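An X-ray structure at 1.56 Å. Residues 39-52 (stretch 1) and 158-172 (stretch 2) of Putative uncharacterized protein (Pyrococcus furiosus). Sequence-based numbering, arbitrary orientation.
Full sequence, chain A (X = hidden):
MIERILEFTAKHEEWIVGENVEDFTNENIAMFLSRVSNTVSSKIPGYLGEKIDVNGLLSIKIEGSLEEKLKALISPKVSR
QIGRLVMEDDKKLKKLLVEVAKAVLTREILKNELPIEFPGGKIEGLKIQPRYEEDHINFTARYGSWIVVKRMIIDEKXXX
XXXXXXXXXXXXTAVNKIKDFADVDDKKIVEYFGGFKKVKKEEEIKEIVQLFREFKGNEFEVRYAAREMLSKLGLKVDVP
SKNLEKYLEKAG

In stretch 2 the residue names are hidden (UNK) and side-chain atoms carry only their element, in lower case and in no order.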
# COMPACT_ATOMS: atom_id res chain seq x y z
N THR A 39 1.03 5.84 -6.21
CA THR A 39 2.38 6.35 -6.46
C THR A 39 3.36 5.90 -5.38
O THR A 39 4.41 5.33 -5.69
CB THR A 39 2.38 7.88 -6.59
OG1 THR A 39 1.45 8.25 -7.62
CG2 THR A 39 3.77 8.40 -6.97
N VAL A 40 3.03 6.16 -4.12
CA VAL A 40 3.96 5.82 -3.04
C VAL A 40 4.12 4.30 -2.90
O VAL A 40 5.22 3.82 -2.63
CB VAL A 40 3.63 6.51 -1.70
CG1 VAL A 40 3.61 8.02 -1.88
CG2 VAL A 40 2.32 6.01 -1.10
N SER A 41 3.04 3.56 -3.12
CA SER A 41 3.10 2.10 -3.02
C SER A 41 4.02 1.51 -4.08
O SER A 41 4.74 0.55 -3.81
CB SER A 41 1.71 1.49 -3.13
OG SER A 41 0.91 1.85 -2.02
N SER A 42 4.01 2.11 -5.27
CA SER A 42 4.85 1.64 -6.37
C SER A 42 6.34 1.88 -6.11
O SER A 42 7.19 1.16 -6.64
CB SER A 42 4.44 2.32 -7.69
OG SER A 42 4.92 3.64 -7.78
N LYS A 43 6.64 2.87 -5.28
CA LYS A 43 8.03 3.26 -5.00
C LYS A 43 8.64 2.62 -3.76
O LYS A 43 9.87 2.59 -3.63
CB LYS A 43 8.15 4.78 -4.90
CG LYS A 43 7.95 5.52 -6.22
CD LYS A 43 9.08 5.25 -7.21
CE LYS A 43 8.89 6.05 -8.48
NZ LYS A 43 9.95 5.75 -9.48
N ILE A 44 7.80 2.12 -2.86
CA ILE A 44 8.29 1.50 -1.62
C ILE A 44 9.36 0.42 -1.85
O ILE A 44 10.39 0.44 -1.18
CB ILE A 44 7.13 0.97 -0.74
CG1 ILE A 44 6.39 2.13 -0.08
CG2 ILE A 44 7.65 -0.01 0.33
CD1 ILE A 44 5.04 1.75 0.49
N PRO A 45 9.12 -0.52 -2.79
CA PRO A 45 10.09 -1.61 -2.97
C PRO A 45 11.51 -1.15 -3.28
O PRO A 45 12.47 -1.79 -2.83
CB PRO A 45 9.51 -2.40 -4.15
CG PRO A 45 8.05 -2.16 -4.04
CD PRO A 45 7.94 -0.72 -3.66
N GLY A 46 11.65 -0.05 -4.01
CA GLY A 46 12.97 0.52 -4.32
C GLY A 46 13.73 1.06 -3.12
O GLY A 46 14.91 1.41 -3.24
N TYR A 47 13.06 1.14 -1.98
CA TYR A 47 13.66 1.65 -0.75
C TYR A 47 13.84 0.56 0.31
O TYR A 47 14.18 0.86 1.46
CB TYR A 47 12.83 2.81 -0.19
CG TYR A 47 12.93 4.07 -1.02
CD1 TYR A 47 14.04 4.90 -0.92
CD2 TYR A 47 11.93 4.41 -1.92
CE1 TYR A 47 14.15 6.05 -1.70
CE2 TYR A 47 12.02 5.55 -2.70
CZ TYR A 47 13.13 6.36 -2.59
OH TYR A 47 13.22 7.49 -3.36
N LEU A 48 13.61 -0.69 -0.08
CA LEU A 48 13.70 -1.82 0.86
C LEU A 48 14.98 -2.63 0.71
O LEU A 48 15.21 -3.58 1.47
CB LEU A 48 12.48 -2.73 0.72
CG LEU A 48 11.10 -2.16 1.08
CD1 LEU A 48 10.01 -3.16 0.70
CD2 LEU A 48 11.00 -1.80 2.55
N GLY A 49 15.82 -2.24 -0.24
CA GLY A 49 17.00 -3.02 -0.65
C GLY A 49 18.09 -3.27 0.38
O GLY A 49 18.89 -4.20 0.21
N GLU A 50 18.14 -2.46 1.43
CA GLU A 50 19.10 -2.65 2.52
C GLU A 50 18.80 -3.92 3.32
O GLU A 50 19.71 -4.54 3.87
CB GLU A 50 19.12 -1.43 3.46
CG GLU A 50 19.55 -0.10 2.81
CD GLU A 50 19.02 1.15 3.53
OE1 GLU A 50 18.00 1.07 4.26
OE2 GLU A 50 19.63 2.22 3.36
N LYS A 51 17.52 -4.30 3.36
CA LYS A 51 17.05 -5.40 4.22
C LYS A 51 16.35 -6.53 3.47
O LYS A 51 16.22 -7.64 4.00
CB LYS A 51 16.11 -4.86 5.31
CG LYS A 51 16.72 -3.82 6.26
CD LYS A 51 18.01 -4.31 6.92
CE LYS A 51 17.79 -5.58 7.72
NZ LYS A 51 19.00 -5.92 8.51
N ILE A 52 15.90 -6.26 2.25
CA ILE A 52 15.15 -7.24 1.45
C ILE A 52 15.72 -7.26 0.04
O ILE A 52 15.93 -6.21 -0.58
CB ILE A 52 13.62 -6.91 1.42
CG1 ILE A 52 13.01 -6.96 2.83
CG2 ILE A 52 12.86 -7.88 0.48
CD1 ILE A 52 11.67 -6.24 2.96
N UNK A 158 20.55 9.50 4.80
CA UNK A 158 19.19 9.04 5.09
C UNK A 158 19.07 7.55 4.79
O UNK A 158 19.32 7.12 3.66
c UNK A 158 18.13 9.82 4.28
c UNK A 158 16.71 9.44 4.71
o UNK A 158 18.32 11.23 4.47
N UNK A 159 18.68 6.74 5.80
CA UNK A 159 18.44 5.32 5.54
C UNK A 159 17.30 5.14 4.55
O UNK A 159 16.24 5.77 4.70
c UNK A 159 18.03 4.77 6.92
c UNK A 159 18.44 7.10 7.21
c UNK A 159 18.52 5.78 7.90
N UNK A 160 17.52 4.31 3.53
CA UNK A 160 16.49 4.04 2.53
C UNK A 160 15.24 3.46 3.16
O UNK A 160 14.12 3.81 2.76
c UNK A 160 17.40 3.70 0.08
c UNK A 160 17.02 3.10 1.44
c UNK A 160 18.29 2.75 -0.71
c UNK A 160 18.04 5.09 0.18
N UNK A 161 15.42 2.61 4.16
CA UNK A 161 14.31 2.00 4.87
C UNK A 161 13.42 3.03 5.57
O UNK A 161 12.23 2.79 5.77
c UNK A 161 13.80 -0.15 6.21
c UNK A 161 14.17 -0.84 7.51
c UNK A 161 13.72 -1.17 5.09
c UNK A 161 14.80 0.95 5.88
N UNK A 162 14.00 4.17 5.92
CA UNK A 162 13.22 5.23 6.55
C UNK A 162 12.33 5.95 5.55
O UNK A 162 11.21 6.35 5.88
o UNK A 162 13.62 8.29 8.37
o UNK A 162 12.35 6.56 8.85
c UNK A 162 14.10 6.23 7.29
c UNK A 162 13.30 7.09 8.24
N UNK A 163 12.83 6.10 4.33
CA UNK A 163 12.03 6.61 3.23
C UNK A 163 10.88 5.64 2.95
O UNK A 163 9.73 6.05 2.79
c UNK A 163 14.02 7.84 2.28
c UNK A 163 12.88 6.87 1.96
c UNK A 163 15.07 7.94 1.21
c UNK A 163 12.01 7.42 0.83
N UNK A 164 11.20 4.34 2.93
CA UNK A 164 10.18 3.30 2.80
C UNK A 164 9.09 3.44 3.86
O UNK A 164 7.91 3.32 3.56
c UNK A 164 10.80 1.92 2.86
N UNK A 165 9.51 3.68 5.11
CA UNK A 165 8.58 3.84 6.22
C UNK A 165 7.63 5.02 6.01
O UNK A 165 6.42 4.89 6.20
c UNK A 165 8.89 7.00 9.66
n UNK A 165 9.52 8.14 9.42
c UNK A 165 8.41 3.92 8.77
n UNK A 165 9.59 5.87 9.76
n UNK A 165 7.56 7.00 9.78
c UNK A 165 9.02 4.55 10.02
c UNK A 165 9.32 4.01 7.55
N UNK A 166 8.20 6.16 5.62
CA UNK A 166 7.42 7.37 5.39
C UNK A 166 6.43 7.17 4.25
O UNK A 166 5.27 7.56 4.35
c UNK A 166 8.49 11.03 4.60
c UNK A 166 7.58 9.93 5.10
c UNK A 166 8.31 8.58 5.12
c UNK A 166 7.01 10.27 6.47
N UNK A 167 6.90 6.55 3.17
CA UNK A 167 6.03 6.25 2.03
C UNK A 167 4.88 5.32 2.43
O UNK A 167 3.74 5.54 2.04
c UNK A 167 7.83 6.57 0.16
c UNK A 167 6.83 5.65 0.88
c UNK A 167 8.68 5.76 -0.78
c UNK A 167 7.10 7.68 -0.59
N UNK A 168 5.19 4.31 3.24
CA UNK A 168 4.17 3.39 3.75
C UNK A 168 3.16 4.11 4.64
O UNK A 168 1.95 3.84 4.57
c UNK A 168 4.82 2.22 4.50
N UNK A 169 3.65 5.03 5.48
CA UNK A 169 2.81 5.84 6.35
C UNK A 169 1.88 6.75 5.55
O UNK A 169 0.71 6.90 5.89
o UNK A 169 2.86 7.28 8.30
c UNK A 169 3.67 6.67 7.31
N UNK A 170 2.41 7.35 4.49
CA UNK A 170 1.60 8.19 3.60
C UNK A 170 0.52 7.35 2.92
O UNK A 170 -0.64 7.76 2.83
c UNK A 170 3.30 10.01 3.25
c UNK A 170 1.61 9.53 1.44
c UNK A 170 2.47 8.92 2.56
c UNK A 170 4.46 10.53 2.44
N UNK A 171 0.89 6.14 2.48
CA UNK A 171 -0.08 5.24 1.89
C UNK A 171 -1.21 4.92 2.86
O UNK A 171 -2.38 4.91 2.49
o UNK A 171 -0.55 1.86 1.16
n UNK A 171 -0.97 3.48 -0.34
c UNK A 171 0.60 3.95 1.43
c UNK A 171 -0.36 3.01 0.73
N UNK A 172 -0.85 4.69 4.12
CA UNK A 172 -1.84 4.39 5.16
C UNK A 172 -2.82 5.55 5.35
O UNK A 172 -4.01 5.33 5.49
o UNK A 172 0.95 3.30 8.09
c UNK A 172 -0.59 2.60 6.42
o UNK A 172 0.78 1.14 7.67
c UNK A 172 0.45 2.34 7.47
c UNK A 172 -1.16 4.01 6.47

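Position 158 has one carbon carrying an oxygen and a second carbon, and it touches nothing on stretch 1: Thr-158. At 159 three carbons close a ring onto the backbone N, so this is Pro-159; lacking an amide hydrogen, it fits the N-cap position, where no helical hydrogen bond is asked of it.

Position 160 has four carbons, forked at the second, lying beside the ring of Tyr-47: Leu-160, whose CG is 3.7 Å from Tyr-47 CD1. Position 161 has the same fork, which marks Leu-161; its CD1 lies 3.8 Å from Leu-48 CD2, and its CD2 is 4.1 Å from Lys-51 CG, so a branched apolar end serves both neighbours.

Position 162 points away, with two carbons, the second carrying two oxygens: Asp-162. At 163 four carbons fork at the first, one arm two carbons long, giving Ile-163. Its CG2 sits 3.6 Å from the centroid of the Tyr-47 ring, nearly on the ring normal, a CH-pi contact, while CD1 reaches Tyr-47 CE1 at 3.6 Å.

A single carbon at 164 means Ala-164. Its CB is 3.8 Å from Tyr-47 CB and 3.7 Å from Leu-48 CD2, and its CA lies just 5.1 Å from that of Ile-44, so the small side chain suits a close backbone approach.

Position 165 runs through three carbons and a nitrogen to a carbon bearing two more nitrogens: Arg-165, turned away, its NE in a salt bridge with Asp-162 OD1 at 3.0 Å. Position 166, four carbons forked at the second, is Leu-166, buried but out of reach. The same fork at 167 gives Leu-167, which fills the space between Val-40, Ile-44 and Tyr-47; its CD2 is 3.7 Å from Val-40 CG1.

One carbon at 168 is Ala-168, its CB 4.0 Å from Ile-44 CD1. A carbon and an oxygen at 169, facing away, make Ser-169. Position 170, forked at the first of four carbons, is Ile-170, with CG2 4.2 Å from Val-40 CG1. At 171 the second of two carbons carries an oxygen and a nitrogen: Asn-171, whose CB packs 3.7 Å from Val-40 CG2. Three carbons ending in two oxygens make 172 Glu-172, out of reach.

The contact thus combines an apolar seam between roughly antiparallel helices with a polar clasp at the helix start: the N atoms of Leu-160 and Leu-161 donate to Glu-50 OE2 and OE1, each at 3.0 Å, giving first-turn amides acceptors that the helix itself cannot supply.

Stretch 2 158-172: TPLLDIARLLASINE
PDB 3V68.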